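Local coordinates for molybdopterin synthase catalytic subunit (Homo sapiens, PDB 5MPO), which transfers two sulfur atoms from the thiocarboxylated small subunit MOCS2A onto precursor Z, making the dithiolene of molybdopterin, at residues C[33-43]-C[91-99]. Sequence-based numbering, arbitrary orientation.
Sequences EVSQLVISPLC and VKHIAVFHR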
ATOM      1  N   GLU C  33       5.084  -9.836 -10.407  1.00 60.84           N
ATOM      2  CA  GLU C  33       5.002 -11.222  -9.954  1.00 57.73           C
ATOM      3  C   GLU C  33       4.150 -11.286  -8.688  1.00 66.41           C
ATOM      4  O   GLU C  33       3.158 -12.030  -8.660  1.00 54.44           O
ATOM      5  CB  GLU C  33       6.403 -11.766  -9.677  1.00 62.41           C
ATOM      6  CG  GLU C  33       6.510 -13.175  -9.065  1.00 71.32           C
ATOM      7  CD  GLU C  33       7.781 -13.449  -8.201  1.00 79.48           C
ATOM      8  OE1 GLU C  33       7.976 -14.659  -7.972  1.00 73.10           O
ATOM      9  OE2 GLU C  33       8.556 -12.524  -7.713  1.00 83.98           O
ATOM     10  N   VAL C  34       4.516 -10.485  -7.665  1.00 59.67           N
ATOM     11  CA  VAL C  34       3.943 -10.653  -6.320  1.00 52.82           C
ATOM     12  C   VAL C  34       2.502 -10.163  -6.299  1.00 54.39           C
ATOM     13  O   VAL C  34       1.664 -10.752  -5.635  1.00 59.81           O
ATOM     14  CB  VAL C  34       4.732  -9.880  -5.246  1.00 51.10           C
ATOM     15  CG1 VAL C  34       4.022  -9.893  -3.887  1.00 53.90           C
ATOM     16  CG2 VAL C  34       6.107 -10.432  -5.103  1.00 51.63           C
ATOM     17  N   SER C  35       2.226  -9.082  -7.021  1.00 57.61           N
ATOM     18  CA  SER C  35       0.896  -8.544  -7.089  1.00 58.39           C
ATOM     19  C   SER C  35      -0.005  -9.588  -7.748  1.00 55.76           C
ATOM     20  O   SER C  35      -1.124  -9.757  -7.299  1.00 56.71           O
ATOM     21  CB  SER C  35       0.870  -7.155  -7.761  1.00 53.46           C
ATOM     22  OG  SER C  35       1.373  -7.237  -9.056  1.00 61.19           O
ATOM     23  N   GLN C  36       0.505 -10.354  -8.720  1.00 58.79           N
ATOM     24  CA  GLN C  36      -0.290 -11.437  -9.384  1.00 53.91           C
ATOM     25  C   GLN C  36      -0.605 -12.600  -8.472  1.00 54.69           C
ATOM     26  O   GLN C  36      -1.592 -13.286  -8.654  1.00 58.09           O
ATOM     27  CB  GLN C  36       0.393 -11.974 -10.654  1.00 53.61           C
ATOM     28  N   LEU C  37       0.218 -12.824  -7.464  1.00 58.39           N
ATOM     29  CA  LEU C  37       0.012 -13.941  -6.586  1.00 55.57           C
ATOM     30  C   LEU C  37      -1.161 -13.674  -5.691  1.00 57.34           C
ATOM     31  O   LEU C  37      -1.738 -14.622  -5.162  1.00 55.45           O
ATOM     32  CB  LEU C  37       1.257 -14.222  -5.770  1.00 59.44           C
ATOM     33  CG  LEU C  37       2.444 -14.775  -6.579  1.00 60.69           C
ATOM     34  CD1 LEU C  37       3.708 -14.738  -5.741  1.00 59.41           C
ATOM     35  CD2 LEU C  37       2.204 -16.221  -7.033  1.00 61.85           C
ATOM     36  N   VAL C  38      -1.556 -12.404  -5.538  1.00 54.96           N
ATOM     37  CA  VAL C  38      -2.693 -12.083  -4.649  1.00 52.28           C
ATOM     38  C   VAL C  38      -3.999 -11.684  -5.349  1.00 49.15           C
ATOM     39  O   VAL C  38      -4.988 -11.520  -4.688  1.00 49.07           O
ATOM     40  CB  VAL C  38      -2.304 -11.083  -3.522  1.00 48.58           C
ATOM     41  CG1 VAL C  38      -1.032 -11.545  -2.791  1.00 45.46           C
ATOM     42  CG2 VAL C  38      -2.130  -9.657  -4.025  1.00 52.44           C
ATOM     43  N   ILE C  39      -4.015 -11.549  -6.665  1.00 54.40           N
ATOM     44  CA  ILE C  39      -5.244 -11.201  -7.379  1.00 59.30           C
ATOM     45  C   ILE C  39      -6.353 -12.234  -7.131  1.00 54.49           C
ATOM     46  O   ILE C  39      -6.087 -13.408  -7.039  1.00 52.74           O
ATOM     47  CB  ILE C  39      -4.976 -11.135  -8.892  1.00 72.01           C
ATOM     48  CG1 ILE C  39      -4.227  -9.847  -9.215  1.00 78.77           C
ATOM     49  CG2 ILE C  39      -6.281 -11.173  -9.701  1.00 76.48           C
ATOM     50  CD1 ILE C  39      -3.535  -9.855 -10.564  1.00 88.69           C
ATOM     51  N   SER C  40      -7.589 -11.771  -7.036  1.00 53.20           N
ATOM     52  CA  SER C  40      -8.742 -12.633  -6.780  1.00 54.60           C
ATOM     53  C   SER C  40      -9.973 -11.991  -7.377  1.00 49.97           C
ATOM     54  O   SER C  40     -10.272 -10.839  -7.060  1.00 54.10           O
ATOM     55  CB  SER C  40      -8.969 -12.861  -5.266  1.00 59.48           C
ATOM     56  OG  SER C  40     -10.174 -13.601  -4.974  1.00 54.17           O
ATOM     57  N   PRO C  41     -10.733 -12.741  -8.192  1.00 55.30           N
ATOM     58  CA  PRO C  41     -12.003 -12.192  -8.713  1.00 55.32           C
ATOM     59  C   PRO C  41     -12.973 -11.800  -7.606  1.00 48.02           C
ATOM     60  O   PRO C  41     -13.854 -11.008  -7.825  1.00 59.66           O
ATOM     61  CB  PRO C  41     -12.564 -13.333  -9.569  1.00 59.66           C
ATOM     62  CG  PRO C  41     -11.933 -14.586  -9.024  1.00 61.87           C
ATOM     63  CD  PRO C  41     -10.604 -14.189  -8.452  1.00 62.13           C
ATOM     64  N   LEU C  42     -12.802 -12.335  -6.413  1.00 48.71           N
ATOM     65  CA  LEU C  42     -13.601 -11.885  -5.278  1.00 55.00           C
ATOM     66  C   LEU C  42     -13.058 -10.616  -4.626  1.00 54.94           C
ATOM     67  O   LEU C  42     -13.669 -10.141  -3.698  1.00 54.60           O
ATOM     68  CB  LEU C  42     -13.670 -12.969  -4.217  1.00 52.23           C
ATOM     69  CG  LEU C  42     -14.267 -14.297  -4.716  1.00 65.37           C
ATOM     70  CD1 LEU C  42     -13.750 -15.458  -3.868  1.00 64.45           C
ATOM     71  CD2 LEU C  42     -15.798 -14.260  -4.750  1.00 59.19           C
ATOM     72  N   CYS C  43     -11.926 -10.083  -5.103  1.00 54.68           N
ATOM     73  CA  CYS C  43     -11.235  -8.986  -4.455  1.00 56.92           C
ATOM     74  C   CYS C  43     -11.201  -7.766  -5.328  1.00 53.69           C
ATOM     75  O   CYS C  43     -10.887  -7.855  -6.524  1.00 63.32           O
ATOM     76  CB  CYS C  43      -9.803  -9.397  -4.079  1.00 54.46           C
ATOM     77  SG  CYS C  43      -9.866 -10.480  -2.636  1.00 55.15           S
ATOM     78  N   VAL C  91      -9.279 -10.540   4.777  1.00 49.70           N
ATOM     79  CA  VAL C  91      -8.395 -10.562   3.613  1.00 47.78           C
ATOM     80  C   VAL C  91      -8.523 -11.892   2.876  1.00 46.84           C
ATOM     81  O   VAL C  91      -8.862 -12.899   3.473  1.00 45.34           O
ATOM     82  CB  VAL C  91      -6.911 -10.279   4.010  1.00 45.77           C
ATOM     83  CG1 VAL C  91      -6.814  -8.961   4.760  1.00 46.08           C
ATOM     84  CG2 VAL C  91      -6.289 -11.429   4.829  1.00 44.65           C
ATOM     85  N   LYS C  92      -8.162 -11.913   1.603  1.00 45.74           N
ATOM     86  CA  LYS C  92      -8.178 -13.144   0.866  1.00 48.17           C
ATOM     87  C   LYS C  92      -6.794 -13.799   0.857  1.00 46.85           C
ATOM     88  O   LYS C  92      -6.607 -14.778   1.554  1.00 51.16           O
ATOM     89  CB  LYS C  92      -8.691 -12.905  -0.549  1.00 47.07           C
ATOM     90  CG  LYS C  92      -8.897 -14.178  -1.343  1.00 54.62           C
ATOM     91  CD  LYS C  92      -9.814 -15.132  -0.584  1.00 59.24           C
ATOM     92  CE  LYS C  92     -10.289 -16.286  -1.443  1.00 66.29           C
ATOM     93  NZ  LYS C  92     -10.988 -17.279  -0.587  1.00 67.59           N
ATOM     94  N   HIS C  93      -5.860 -13.216   0.096  1.00 42.44           N
ATOM     95  CA  HIS C  93      -4.479 -13.659  -0.078  1.00 45.58           C
ATOM     96  C   HIS C  93      -3.429 -12.645   0.535  1.00 43.40           C
ATOM     97  O   HIS C  93      -3.584 -11.417   0.455  1.00 41.74           O
ATOM     98  CB  HIS C  93      -4.113 -13.803  -1.582  1.00 44.67           C
ATOM     99  CG  HIS C  93      -5.059 -14.640  -2.378  1.00 49.35           C
ATOM    100  ND1 HIS C  93      -5.433 -15.913  -2.006  1.00 46.60           N
ATOM    101  CD2 HIS C  93      -5.687 -14.390  -3.554  1.00 53.47           C
ATOM    102  CE1 HIS C  93      -6.277 -16.393  -2.899  1.00 48.69           C
ATOM    103  NE2 HIS C  93      -6.433 -15.488  -3.856  1.00 51.39           N
ATOM    104  N   ILE C  94      -2.346 -13.191   1.072  1.00 39.65           N
ATOM    105  CA  ILE C  94      -1.208 -12.430   1.624  1.00 37.54           C
ATOM    106  C   ILE C  94       0.060 -13.035   0.957  1.00 40.45           C
ATOM    107  O   ILE C  94       0.207 -14.299   0.829  1.00 39.55           O
ATOM    108  CB  ILE C  94      -1.159 -12.631   3.139  1.00 38.64           C
ATOM    109  CG1 ILE C  94      -2.521 -12.373   3.797  1.00 40.12           C
ATOM    110  CG2 ILE C  94      -0.012 -11.893   3.726  1.00 41.05           C
ATOM    111  CD1 ILE C  94      -2.568 -12.706   5.279  1.00 44.32           C
ATOM    112  N   ALA C  95       0.894 -12.163   0.414  1.00 40.06           N
ATOM    113  CA  ALA C  95       2.155 -12.558  -0.130  1.00 44.32           C
ATOM    114  C   ALA C  95       3.191 -11.753   0.616  1.00 45.66           C
ATOM    115  O   ALA C  95       2.993 -10.559   0.808  1.00 48.22           O
ATOM    116  CB  ALA C  95       2.222 -12.250  -1.594  1.00 46.43           C
ATOM    117  N   VAL C  96       4.253 -12.413   1.087  1.00 48.07           N
ATOM    118  CA  VAL C  96       5.401 -11.734   1.729  1.00 50.40           C
ATOM    119  C   VAL C  96       6.701 -12.257   1.170  1.00 46.58           C
ATOM    120  O   VAL C  96       7.033 -13.413   1.370  1.00 48.56           O
ATOM    121  CB  VAL C  96       5.462 -11.916   3.236  1.00 47.24           C
ATOM    122  CG1 VAL C  96       6.717 -11.213   3.783  1.00 45.52           C
ATOM    123  CG2 VAL C  96       4.164 -11.432   3.902  1.00 41.27           C
ATOM    124  N   PHE C  97       7.415 -11.388   0.462  1.00 44.85           N
ATOM    125  CA  PHE C  97       8.614 -11.768  -0.243  1.00 41.84           C
ATOM    126  C   PHE C  97       9.729 -10.969   0.318  1.00 43.30           C
ATOM    127  O   PHE C  97       9.673  -9.738   0.280  1.00 47.61           O
ATOM    128  CB  PHE C  97       8.465 -11.515  -1.724  1.00 45.60           C
ATOM    129  CG  PHE C  97       7.803 -12.629  -2.448  1.00 42.74           C
ATOM    130  CD1 PHE C  97       6.513 -12.963  -2.162  1.00 45.19           C
ATOM    131  CD2 PHE C  97       8.479 -13.362  -3.383  1.00 51.82           C
ATOM    132  CE1 PHE C  97       5.873 -14.022  -2.809  1.00 49.83           C
ATOM    133  CE2 PHE C  97       7.860 -14.430  -4.041  1.00 62.93           C
ATOM    134  CZ  PHE C  97       6.539 -14.768  -3.751  1.00 54.48           C
ATOM    135  N   HIS C  98      10.724 -11.636   0.895  1.00 42.65           N
ATOM    136  CA  HIS C  98      11.881 -10.908   1.420  1.00 46.06           C
ATOM    137  C   HIS C  98      13.161 -11.377   0.755  1.00 47.01           C
ATOM    138  O   HIS C  98      13.396 -12.560   0.616  1.00 48.32           O
ATOM    139  CB  HIS C  98      11.939 -11.033   2.938  1.00 47.34           C
ATOM    140  CG  HIS C  98      12.717  -9.945   3.622  1.00 48.94           C
ATOM    141  ND1 HIS C  98      14.012  -9.604   3.259  1.00 50.20           N
ATOM    142  CD2 HIS C  98      12.406  -9.155   4.675  1.00 44.53           C
ATOM    143  CE1 HIS C  98      14.467  -8.666   4.062  1.00 45.52           C
ATOM    144  NE2 HIS C  98      13.510  -8.364   4.920  1.00 52.14           N
ATOM    145  N   ARG C  99      13.971 -10.435   0.301  1.00 53.39           N
ATOM    146  CA  ARG C  99      15.222 -10.760  -0.376  1.00 50.63           C
ATOM    147  C   ARG C  99      16.358 -10.838   0.598  1.00 51.06           C
ATOM    148  O   ARG C  99      16.407 -10.080   1.562  1.00 49.67           O
ATOM    149  CB  ARG C  99      15.536  -9.736  -1.436  1.00 56.62           C
ATOM    150  CG  ARG C  99      16.740 -10.086  -2.282  1.00 53.57           C
ATOM    151  CD  ARG C  99      16.761  -9.181  -3.471  1.00 49.96           C
ATOM    152  NE  ARG C  99      18.087  -9.162  -4.035  1.00 58.01           N
ATOM    153  CZ  ARG C  99      18.510  -8.298  -4.948  1.00 58.75           C
ATOM    154  NH1 ARG C  99      17.707  -7.362  -5.446  1.00 65.71           N
ATOM    155  NH2 ARG C  99      19.762  -8.373  -5.374  1.00 63.08           N
TER
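Glu33 reaches Phe97 with its carboxylate, OE1 lying 3.9 Å from CE2 of the ring, crossing the phenyl side chain at about a right angle. Val34 divides its two methyls between strand residues: CG2 sits over a face of Phe97, 4.0 Å from the ring centroid and 17° off its normal, a CH-pi contact, while CG1, anti to the backbone N (chi1 172°), rests 3.7 Å from Ala95 CB. Leu37 comes across the far end of the same ring, its CD1 3.5 Å from Phe97 CZ. An alanine in place of Phe97 would probably leave Val34 CG2 and Leu37 CD1 without their shared partner and open a gap between helix and strand. Val38 packs CG1 on the Ala95 methyl, and its carbonyl O lies at the His93 ring edge, 3.2 Å from CD2; the hydrogen bond of that oxygen is with Ser115 OG. Ser40 sets CB 3.9 Å from His93 NE2, and its OG accepts from Leu42 N in an ST turn. Cys43 closes the run with SG 3.4 Å from Lys92 CB. The helical segment 33-38 runs nearly antiparallel to strand 93-99, at 156°, a helix-on-sheet packing in the alpha/beta core of this MoaE-family subunit, with helix 73-88 on the opposite face of the mixed sheet, against Ile94. No hydrogen bond joins the segments: around Phe97 and Ala95 apolar packing holds the contact, with the Glu33 carboxylate at its margin, whereas at the other end Glu16 bonds Ser40 OG, His93 NE2 and, through its carbonyl, Lys92 NZ, tying loop to strand through a third piece of chain.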